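Local coordinates for putative sugar binding protein (PDB 3KEZ) that probably binds sugars at the outer membrane as a calcium-containing member of the SusD family of nutrient-binding proteins, at residues A[26-30]-A[91-95]; A[61-65]-A[281-285]; A[127-131]-A[147-151]. One frame throughout, in Å; residues are numbered along the deposited sequence.

Interaction 1 of 3, residues A[26-30]-A[91-95]; sequences TLNGI and NCNLI
N91 opens the contact by setting its CB against the flank of I30, with N91 CB and I30 CG1 3.5 Å apart; the two side chains run past each other in opposite directions. The amide end of N91 does no bonding across the interface: its ND2 is turned back to the carbonyl of S87, one helical turn earlier. The backbone oxygen of N91, which already accepts from I95 N, has the methyl CG2 of T26 lying 3.6 Å away. With OG1 beside the backbone N (chi1 -53°) and pointed at the carbonyl of D22 in its own helix, T26 CG2 is left anti to that N and faces the second helix. C92 comes next and meets the tip of I30, whose CD1 lies 4.2 Å from C92 SG. L94 adds a lighter touch, its CD2 4.1 Å from T26 CG2. I95, last in the segment, reaches between T26, L27 and I30. Its CG1 slides along T26, and its CD1 meets L27 CG at 3.5 Å, crossing that leucine at about a right angle. The same methyl also packs against I30 CD1, 3.8 Å away, so three residues of the first helix converge on one isoleucine. Helix 109-134 lies against this apolar seam, with A119 touching I95, I122 touching C92, and L115 and Q118 touching L27. The axes of 26-30 and 91-95 approach to 9.8 Å with directions 164° apart, so helices 20-34 and 80-96 pack antiparallel here, consistent with the helical, TPR-related framework of SusD-like proteins.

Interaction 2 of 3, residues A[61-65]-A[281-285]; sequences TKRTG and YDDMC
The carboxylate of D283 receives the backbone of the 62-65 turn, each oxygen taking one N-H on its syn side. R63 N donates to OD2 at 2.6 Å and T64 N donates to OD1 at 2.9 Å. OD1 is gripped a second time by T64 OG1, which approaches from the anti side, 33° out of the carboxylate plane. A chi1 of 52° on T64 tucks OG1 between its backbone N and carbonyl carbon, within reach of the same oxygen as its own N-H. Were D283 replaced by an alanine, the N-H groups of R63 and T64 and the T64 hydroxyl would probably lose their shared acceptor, leaving the turn less firmly fixed.

Beside this group, the guanidinium of R63 lies flat over the ring of Y281 in a cation-pi stack, the planes 11° apart and R63 CZ 3.7 Å from the ring centroid. A water at the guanidinium edge accepts from R63 NH1 and donates to D283 OD2, linking the stack to the carboxylate, while R63 NE forms a salt bridge with E270. K62 runs past D283 the other way; its NZ donates to Y281 O at 3.0 Å, and a second water bridges the same two atoms.

Further out, the type I turn is closed by its own bond from G65 N to K62 O, and Y281 is met edge-to-face by Y274. D283 is tied through its backbone to V58 and L275. The contact thus sits at the start of strand 284-286, which pairs antiparallel with strand 55-57, while Y46 and V50 of helix 43-50 touch T64 and M284, and helix 272-275 supplies L275 beside R63 and D283.

Interaction 3 of 3, residues A[127-131]-A[147-151]; sequences LFDLT and GVPIV
Apolar packing joins L127 and L130, on helix 109-134, to V148 and I150 of the irregular segment that runs alongside it in roughly the opposite direction, in a buried part of the fold. V148 supplies most of the surface from the loop side. Its CG2 presses on L127 CD1 at 3.5 Å, tighter than usual for two methyl groups, and also lies 3.9 Å from L130 CB. The other methyl, CG1, rests 3.8 Å from the backbone oxygen of L130, so both branches of the valine face L130. L127 extends to the loop with CG opposite its backbone N (chi1 180°), and its second methyl, CD2, reaches I150 CG1 at 4.3 Å. T131 spends its hydroxyl within the helix: OG1 donates to L127 O at 2.8 Å from above the carbonyl plane, and the backbone N of T131 reaches that oxygen from the opposite face. Outside this packing, N164 pairs through its backbone with G147 and V148 and accepts from I150 N with its OD1, and Y86 OH bonds P149 O. Y86 of helix 80-96 also touches L130 and V148, whereas E172 of helix 166-183 touches L127 and I150, placing the loop segment among three helices.

Interactions 1 and 3 belong to one continuous region: their centres are about 17 Å apart, and N93 ND2 in helix 80-96 is probably hydrogen-bonded to V151 O, 2.9 Å away. Helix 109-134, which carries residues 127-131, also packs on the 26-30 and 91-95 pair, so it serves both contacts. Interaction 2 stands apart, its nearest atoms about 21 Å from interaction 1 and about 14 Å from interaction 3. It joins a loop of the N-terminal family region to the C-terminal SusD region, 216 positions away in the sequence, whereas the other two stay within the former. All three lie away from the calcium site formed by N261, Q322, E325, D329 and N331.

Interaction 1 of 3, residues A[26-30]-A[91-95]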
ATOM      1  N   THR A  26     -14.604  -6.229  17.432  1.00 13.87           N
ATOM      2  CA  THR A  26     -14.794  -5.303  16.338  1.00 10.62           C
ATOM      3  C   THR A  26     -13.510  -5.237  15.495  1.00 12.20           C
ATOM      4  O   THR A  26     -13.602  -5.260  14.275  1.00 12.37           O
ATOM      5  CB  THR A  26     -15.226  -3.910  16.829  1.00  9.41           C
ATOM      6  OG1 THR A  26     -16.374  -4.045  17.677  1.00  8.19           O
ATOM      7  CG2 THR A  26     -15.588  -2.980  15.652  1.00  9.42           C
ATOM      8  N   LEU A  27     -12.328  -5.198  16.134  1.00 13.49           N
ATOM      9  CA  LEU A  27     -11.061  -5.150  15.368  1.00 13.69           C
ATOM     10  C   LEU A  27     -10.891  -6.419  14.526  1.00 13.61           C
ATOM     11  O   LEU A  27     -10.487  -6.346  13.379  1.00 13.39           O
ATOM     12  CB  LEU A  27      -9.808  -4.894  16.235  1.00 14.10           C
ATOM     13  CG  LEU A  27      -9.505  -3.417  16.509  1.00 14.01           C
ATOM     14  CD1 LEU A  27      -8.492  -3.225  17.710  1.00 10.25           C
ATOM     15  CD2 LEU A  27      -9.089  -2.693  15.177  1.00 10.89           C
ATOM     16  N   ASN A  28     -11.226  -7.563  15.099  1.00 14.94           N
ATOM     17  CA  ASN A  28     -11.115  -8.805  14.370  1.00 15.67           C
ATOM     18  C   ASN A  28     -11.956  -8.773  13.105  1.00 13.52           C
ATOM     19  O   ASN A  28     -11.488  -9.199  12.051  1.00 12.36           O
ATOM     20  CB  ASN A  28     -11.512  -9.997  15.253  1.00 18.67           C
ATOM     21  CG  ASN A  28     -10.556 -10.212  16.425  1.00 16.69           C
ATOM     22  OD1 ASN A  28      -9.390  -9.852  16.361  1.00 28.08           O
ATOM     23  ND2 ASN A  28     -11.058 -10.807  17.500  1.00 32.33           N
ATOM     24  N   GLY A  29     -13.181  -8.255  13.204  1.00 10.12           N
ATOM     25  CA  GLY A  29     -14.014  -8.043  12.027  1.00 13.95           C
ATOM     26  C   GLY A  29     -13.352  -7.141  11.000  1.00 15.25           C
ATOM     27  O   GLY A  29     -13.405  -7.420   9.800  1.00 12.23           O
ATOM     28  N   ILE A  30     -12.712  -6.063  11.475  1.00 13.37           N
ATOM     29  CA  ILE A  30     -12.042  -5.113  10.575  1.00 11.54           C
ATOM     30  C   ILE A  30     -10.914  -5.842   9.794  1.00 11.24           C
ATOM     31  O   ILE A  30     -10.874  -5.802   8.596  1.00 12.78           O
ATOM     32  CB  ILE A  30     -11.505  -3.869  11.352  1.00 11.79           C
ATOM     33  CG1 ILE A  30     -12.668  -2.952  11.777  1.00 14.37           C
ATOM     34  CG2 ILE A  30     -10.497  -3.112  10.530  1.00  6.58           C
ATOM     35  CD1 ILE A  30     -12.398  -2.111  13.055  1.00 12.78           C
ATOM     36  N   ASN A  91     -16.466   0.811  11.232  1.00 12.02           N
ATOM     37  CA  ASN A  91     -16.139   0.003  12.425  1.00 10.27           C
ATOM     38  C   ASN A  91     -15.024   0.591  13.292  1.00  8.25           C
ATOM     39  O   ASN A  91     -15.001   0.401  14.539  1.00  9.44           O
ATOM     40  CB  ASN A  91     -15.865  -1.449  12.004  1.00 11.05           C
ATOM     41  CG  ASN A  91     -17.158  -2.175  11.619  1.00 14.72           C
ATOM     42  OD1 ASN A  91     -17.954  -2.505  12.481  1.00 11.97           O
ATOM     43  ND2 ASN A  91     -17.393  -2.347  10.327  1.00 21.33           N
ATOM     44  N   CYS A  92     -14.094   1.303  12.653  1.00 11.12           N
ATOM     45  CA  CYS A  92     -13.115   2.078  13.396  1.00 10.37           C
ATOM     46  C   CYS A  92     -13.815   3.149  14.222  1.00  9.83           C
ATOM     47  O   CYS A  92     -13.500   3.315  15.373  1.00  8.49           O
ATOM     48  CB  CYS A  92     -12.101   2.748  12.479  1.00 11.90           C
ATOM     49  SG  CYS A  92     -10.953   1.587  11.630  1.00 13.30           S
ATOM     50  N   ASN A  93     -14.750   3.884  13.605  1.00 10.47           N
ATOM     51  CA  ASN A  93     -15.592   4.875  14.294  1.00  8.48           C
ATOM     52  C   ASN A  93     -16.361   4.293  15.447  1.00 11.17           C
ATOM     53  O   ASN A  93     -16.404   4.890  16.522  1.00  9.56           O
ATOM     54  CB  ASN A  93     -16.570   5.533  13.310  1.00  9.50           C
ATOM     55  CG  ASN A  93     -15.848   6.346  12.243  1.00  9.05           C
ATOM     56  OD1 ASN A  93     -14.642   6.600  12.374  1.00  9.57           O
ATOM     57  ND2 ASN A  93     -16.563   6.762  11.197  1.00  7.91           N
ATOM     58  N   LEU A  94     -16.950   3.114  15.235  1.00 10.10           N
ATOM     59  CA  LEU A  94     -17.628   2.398  16.318  1.00 11.86           C
ATOM     60  C   LEU A  94     -16.695   2.236  17.506  1.00 10.70           C
ATOM     61  O   LEU A  94     -17.080   2.541  18.653  1.00 13.69           O
ATOM     62  CB  LEU A  94     -18.139   1.029  15.855  1.00 11.39           C
ATOM     63  CG  LEU A  94     -18.866   0.184  16.911  1.00 11.21           C
ATOM     64  CD1 LEU A  94     -20.140   0.883  17.433  1.00 11.30           C
ATOM     65  CD2 LEU A  94     -19.196  -1.195  16.359  1.00 16.11           C
ATOM     66  N   ILE A  95     -15.473   1.785  17.249  1.00 10.67           N
ATOM     67  CA  ILE A  95     -14.504   1.614  18.319  1.00 10.12           C
ATOM     68  C   ILE A  95     -14.194   2.964  18.960  1.00  9.00           C
ATOM     69  O   ILE A  95     -14.204   3.107  20.188  1.00  9.39           O
ATOM     70  CB  ILE A  95     -13.173   0.981  17.824  1.00  7.98           C
ATOM     71  CG1 ILE A  95     -13.357  -0.507  17.603  1.00  9.66           C
ATOM     72  CG2 ILE A  95     -12.008   1.221  18.850  1.00  9.84           C
ATOM     73  CD1 ILE A  95     -12.232  -1.172  16.729  1.00 15.55           C
TER

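Interaction 2 of 3, residues A[61-65]-A[281-285]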
ATOM      1  N   THR A  61      -8.502  -9.162 -20.934  1.00  9.54           N
ATOM      2  CA  THR A  61      -9.590  -9.885 -20.279  1.00 10.94           C
ATOM      3  C   THR A  61      -9.228 -10.392 -18.872  1.00 12.08           C
ATOM      4  O   THR A  61     -10.036 -11.045 -18.211  1.00 12.11           O
ATOM      5  CB  THR A  61     -10.027 -11.070 -21.171  1.00 12.56           C
ATOM      6  OG1 THR A  61      -8.916 -11.970 -21.367  1.00 11.16           O
ATOM      7  CG2 THR A  61     -10.501 -10.558 -22.540  1.00  8.67           C
ATOM      8  N   LYS A  62      -8.035 -10.062 -18.398  1.00 12.03           N
ATOM      9  CA  LYS A  62      -7.604 -10.417 -17.035  1.00 11.32           C
ATOM     10  C   LYS A  62      -8.300  -9.588 -15.950  1.00  9.17           C
ATOM     11  O   LYS A  62      -8.832  -8.517 -16.209  1.00  7.94           O
ATOM     12  CB  LYS A  62      -6.088 -10.260 -16.940  1.00 10.14           C
ATOM     13  CG  LYS A  62      -5.315 -11.177 -17.893  1.00 16.80           C
ATOM     14  CD  LYS A  62      -5.646 -12.648 -17.672  1.00 15.41           C
ATOM     15  CE  LYS A  62      -4.776 -13.546 -18.522  1.00 17.24           C
ATOM     16  NZ  LYS A  62      -4.915 -14.937 -18.053  1.00 13.96           N
ATOM     17  N   ARG A  63      -8.290 -10.047 -14.711  1.00 11.59           N
ATOM     18  CA  ARG A  63      -8.917  -9.224 -13.654  1.00 13.37           C
ATOM     19  C   ARG A  63      -8.365  -7.793 -13.616  1.00 11.04           C
ATOM     20  O   ARG A  63      -9.092  -6.892 -13.267  1.00 13.99           O
ATOM     21  CB  ARG A  63      -8.746  -9.829 -12.269  1.00 15.23           C
ATOM     22  CG  ARG A  63      -9.864 -10.762 -11.873  1.00 19.64           C
ATOM     23  CD  ARG A  63      -9.560 -12.174 -12.147  1.00 12.19           C
ATOM     24  NE  ARG A  63     -10.632 -13.062 -11.724  1.00 17.40           N
ATOM     25  CZ  ARG A  63     -10.928 -14.214 -12.328  1.00 11.05           C
ATOM     26  NH1 ARG A  63     -10.195 -14.673 -13.344  1.00 13.48           N
ATOM     27  NH2 ARG A  63     -11.928 -14.938 -11.885  1.00 10.68           N
ATOM     28  N   THR A  64      -7.079  -7.619 -13.925  1.00 12.10           N
ATOM     29  CA  THR A  64      -6.401  -6.293 -13.904  1.00 10.80           C
ATOM     30  C   THR A  64      -6.538  -5.489 -15.193  1.00 12.31           C
ATOM     31  O   THR A  64      -6.110  -4.311 -15.269  1.00  9.20           O
ATOM     32  CB  THR A  64      -4.931  -6.438 -13.587  1.00 11.74           C
ATOM     33  OG1 THR A  64      -4.326  -7.404 -14.470  1.00  7.91           O
ATOM     34  CG2 THR A  64      -4.769  -6.882 -12.152  1.00  5.48           C
ATOM     35  N   GLY A  65      -7.173  -6.104 -16.189  1.00 10.89           N
ATOM     36  CA  GLY A  65      -7.218  -5.555 -17.538  1.00 10.75           C
ATOM     37  C   GLY A  65      -7.801  -4.154 -17.580  1.00 11.62           C
ATOM     38  O   GLY A  65      -7.149  -3.236 -18.082  1.00 11.76           O
ATOM     39  N   TYR A 281      -3.990 -17.251 -11.927  1.00 10.92           N
ATOM     40  CA  TYR A 281      -4.781 -16.685 -13.038  1.00 11.99           C
ATOM     41  C   TYR A 281      -3.936 -16.026 -14.154  1.00 11.80           C
ATOM     42  O   TYR A 281      -4.495 -15.491 -15.116  1.00 12.01           O
ATOM     43  CB  TYR A 281      -5.828 -15.670 -12.525  1.00 11.33           C
ATOM     44  CG  TYR A 281      -7.142 -16.258 -12.044  1.00 16.35           C
ATOM     45  CD1 TYR A 281      -7.758 -17.329 -12.705  1.00 15.87           C
ATOM     46  CD2 TYR A 281      -7.797 -15.714 -10.944  1.00 13.92           C
ATOM     47  CE1 TYR A 281      -8.973 -17.878 -12.241  1.00 13.61           C
ATOM     48  CE2 TYR A 281      -9.009 -16.247 -10.490  1.00 10.77           C
ATOM     49  CZ  TYR A 281      -9.585 -17.321 -11.140  1.00 17.98           C
ATOM     50  OH  TYR A 281     -10.774 -17.827 -10.671  1.00 15.80           O
ATOM     51  N   ASP A 282      -2.608 -16.079 -14.053  1.00 11.08           N
ATOM     52  CA  ASP A 282      -1.732 -15.484 -15.093  1.00 11.70           C
ATOM     53  C   ASP A 282      -2.170 -14.046 -15.404  1.00  8.92           C
ATOM     54  O   ASP A 282      -2.373 -13.676 -16.570  1.00 11.40           O
ATOM     55  CB  ASP A 282      -1.749 -16.310 -16.378  1.00 13.40           C
ATOM     56  CG  ASP A 282      -1.544 -17.805 -16.129  1.00 18.63           C
ATOM     57  OD1 ASP A 282      -2.523 -18.457 -15.751  1.00 12.14           O
ATOM     58  OD2 ASP A 282      -0.422 -18.319 -16.341  1.00 17.70           O
ATOM     59  N   ASP A 283      -2.370 -13.260 -14.365  1.00  8.89           N
ATOM     60  CA  ASP A 283      -3.221 -12.082 -14.505  1.00 10.13           C
ATOM     61  C   ASP A 283      -2.394 -10.819 -14.711  1.00 12.08           C
ATOM     62  O   ASP A 283      -2.695 -10.008 -15.585  1.00 10.00           O
ATOM     63  CB  ASP A 283      -4.125 -11.942 -13.295  1.00 14.23           C
ATOM     64  CG  ASP A 283      -5.359 -11.136 -13.596  1.00  9.88           C
ATOM     65  OD1 ASP A 283      -5.289  -9.897 -13.433  1.00  9.54           O
ATOM     66  OD2 ASP A 283      -6.371 -11.744 -14.038  1.00 14.50           O
HETATM   67  N   MSE A 284      -1.355 -10.652 -13.905  1.00 10.84           N
HETATM   68  CA  MSE A 284      -0.530  -9.454 -13.997  1.00 11.74           C
HETATM   69  C   MSE A 284       0.953  -9.829 -13.951  1.00 12.96           C
HETATM   70  O   MSE A 284       1.354 -10.706 -13.174  1.00 10.73           O
HETATM   71  CB  MSE A 284      -0.918  -8.465 -12.900  1.00 10.07           C
HETATM   72  CG  MSE A 284      -0.793  -9.014 -11.492  1.00 10.07           C
HETATM   73 SE   MSE A 284      -1.419  -7.852 -10.043  0.75  2.00          SE
HETATM   74  CE  MSE A 284       0.067  -6.663  -9.866  1.00 11.15           C
ATOM     75  N   CYS A 285       1.754  -9.204 -14.830  1.00 11.94           N
ATOM     76  CA  CYS A 285       3.190  -9.517 -14.943  1.00 12.55           C
ATOM     77  C   CYS A 285       4.011  -8.221 -15.004  1.00 12.98           C
ATOM     78  O   CYS A 285       3.447  -7.111 -15.078  1.00  9.77           O
ATOM     79  CB  CYS A 285       3.440 -10.327 -16.206  1.00 11.96           C
ATOM     80  SG  CYS A 285       2.980  -9.442 -17.712  1.00 14.11           S
TER
HETATM   81  O   HOH W   1      -6.922 -15.915 -16.243  1.00 14.26           O
HETATM   82  O   HOH W   2      -7.880 -13.848 -14.765  1.00 10.36           O

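Interaction 3 of 3, residues A[127-131]-A[147-151]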
ATOM      1  N   LEU A 127      -8.739   5.967   4.949  1.00  9.77           N
ATOM      2  CA  LEU A 127      -9.068   7.262   4.360  1.00  8.16           C
ATOM      3  C   LEU A 127      -7.948   7.689   3.384  1.00 10.22           C
ATOM      4  O   LEU A 127      -8.238   8.255   2.337  1.00  8.28           O
ATOM      5  CB  LEU A 127      -9.342   8.347   5.409  1.00  9.87           C
ATOM      6  CG  LEU A 127      -9.703   9.785   4.929  1.00 11.21           C
ATOM      7  CD1 LEU A 127     -10.881   9.738   3.994  1.00 15.30           C
ATOM      8  CD2 LEU A 127      -9.976  10.682   6.162  1.00  9.55           C
ATOM      9  N   PHE A 128      -6.695   7.361   3.689  1.00 10.67           N
ATOM     10  CA  PHE A 128      -5.583   7.633   2.749  1.00 10.74           C
ATOM     11  C   PHE A 128      -5.809   6.893   1.421  1.00 11.90           C
ATOM     12  O   PHE A 128      -5.684   7.488   0.341  1.00  9.38           O
ATOM     13  CB  PHE A 128      -4.233   7.277   3.379  1.00 11.22           C
ATOM     14  CG  PHE A 128      -3.041   7.489   2.468  1.00 11.44           C
ATOM     15  CD1 PHE A 128      -2.723   8.741   1.982  1.00 10.06           C
ATOM     16  CD2 PHE A 128      -2.190   6.424   2.145  1.00 10.18           C
ATOM     17  CE1 PHE A 128      -1.579   8.932   1.195  1.00 13.38           C
ATOM     18  CE2 PHE A 128      -1.093   6.610   1.353  1.00 10.21           C
ATOM     19  CZ  PHE A 128      -0.764   7.855   0.904  1.00 10.40           C
ATOM     20  N   ASP A 129      -6.194   5.618   1.489  1.00 10.43           N
ATOM     21  CA  ASP A 129      -6.455   4.876   0.268  1.00 11.11           C
ATOM     22  C   ASP A 129      -7.627   5.466  -0.509  1.00  7.53           C
ATOM     23  O   ASP A 129      -7.553   5.611  -1.731  1.00 11.23           O
ATOM     24  CB  ASP A 129      -6.627   3.364   0.541  1.00  5.82           C
ATOM     25  CG  ASP A 129      -5.317   2.617   0.495  1.00 20.10           C
ATOM     26  OD1 ASP A 129      -4.566   2.888  -0.462  1.00 22.85           O
ATOM     27  OD2 ASP A 129      -5.012   1.795   1.409  1.00 16.98           O
ATOM     28  N   LEU A 130      -8.708   5.831   0.171  1.00 10.00           N
ATOM     29  CA  LEU A 130      -9.824   6.449  -0.539  1.00 11.33           C
ATOM     30  C   LEU A 130      -9.334   7.751  -1.203  1.00 11.84           C
ATOM     31  O   LEU A 130      -9.679   8.037  -2.326  1.00 10.30           O
ATOM     32  CB  LEU A 130     -11.028   6.740   0.379  1.00 10.47           C
ATOM     33  CG  LEU A 130     -11.956   5.585   0.791  1.00 11.47           C
ATOM     34  CD1 LEU A 130     -12.799   5.998   1.999  1.00 13.92           C
ATOM     35  CD2 LEU A 130     -12.860   5.185  -0.351  1.00  9.72           C
ATOM     36  N   THR A 131      -8.515   8.514  -0.511  1.00 12.67           N
ATOM     37  CA  THR A 131      -8.122   9.829  -1.009  1.00 11.93           C
ATOM     38  C   THR A 131      -7.201   9.717  -2.213  1.00  8.35           C
ATOM     39  O   THR A 131      -7.354  10.438  -3.177  1.00  7.82           O
ATOM     40  CB  THR A 131      -7.488  10.644   0.144  1.00 11.80           C
ATOM     41  OG1 THR A 131      -8.448  10.790   1.203  1.00 11.91           O
ATOM     42  CG2 THR A 131      -7.037  12.052  -0.336  1.00 10.89           C
ATOM     43  N   GLY A 147     -11.346  15.270  -2.393  1.00 10.85           N
ATOM     44  CA  GLY A 147     -11.041  13.947  -1.900  1.00 12.00           C
ATOM     45  C   GLY A 147     -12.330  13.128  -1.832  1.00 11.73           C
ATOM     46  O   GLY A 147     -13.017  12.955  -2.853  1.00 12.10           O
ATOM     47  N   VAL A 148     -12.654  12.662  -0.628  1.00  9.34           N
ATOM     48  CA  VAL A 148     -13.877  11.887  -0.363  1.00  8.92           C
ATOM     49  C   VAL A 148     -14.530  12.420   0.914  1.00 11.14           C
ATOM     50  O   VAL A 148     -13.935  13.235   1.613  1.00  8.67           O
ATOM     51  CB  VAL A 148     -13.557  10.409  -0.201  1.00  9.39           C
ATOM     52  CG1 VAL A 148     -12.907   9.851  -1.487  1.00 10.11           C
ATOM     53  CG2 VAL A 148     -12.636  10.209   1.026  1.00  7.15           C
ATOM     54  N   PRO A 149     -15.753  11.961   1.242  1.00 11.02           N
ATOM     55  CA  PRO A 149     -16.308  12.350   2.522  1.00  9.96           C
ATOM     56  C   PRO A 149     -15.559  11.812   3.720  1.00 10.00           C
ATOM     57  O   PRO A 149     -15.280  10.621   3.798  1.00  9.59           O
ATOM     58  CB  PRO A 149     -17.724  11.730   2.501  1.00 11.60           C
ATOM     59  CG  PRO A 149     -18.062  11.638   1.044  1.00 12.90           C
ATOM     60  CD  PRO A 149     -16.747  11.261   0.408  1.00  9.90           C
ATOM     61  N   ILE A 150     -15.296  12.698   4.667  1.00  9.14           N
ATOM     62  CA  ILE A 150     -14.717  12.354   5.962  1.00 11.01           C
ATOM     63  C   ILE A 150     -15.920  11.957   6.821  1.00 12.29           C
ATOM     64  O   ILE A 150     -16.785  12.786   7.108  1.00 12.92           O
ATOM     65  CB  ILE A 150     -13.999  13.575   6.565  1.00  9.51           C
ATOM     66  CG1 ILE A 150     -12.774  13.945   5.684  1.00  8.39           C
ATOM     67  CG2 ILE A 150     -13.590  13.312   8.042  1.00 15.77           C
ATOM     68  CD1 ILE A 150     -12.244  15.388   5.906  1.00  5.72           C
ATOM     69  N   VAL A 151     -15.944  10.701   7.220  1.00 14.08           N
ATOM     70  CA  VAL A 151     -17.004  10.129   8.027  1.00 13.03           C
ATOM     71  C   VAL A 151     -16.386   9.681   9.326  1.00 10.44           C
ATOM     72  O   VAL A 151     -15.560   8.779   9.345  1.00 13.96           O
ATOM     73  CB  VAL A 151     -17.613   8.919   7.300  1.00 15.20           C
ATOM     74  CG1 VAL A 151     -18.685   8.255   8.176  1.00 18.86           C
ATOM     75  CG2 VAL A 151     -18.178   9.351   5.939  1.00 12.66           C
TER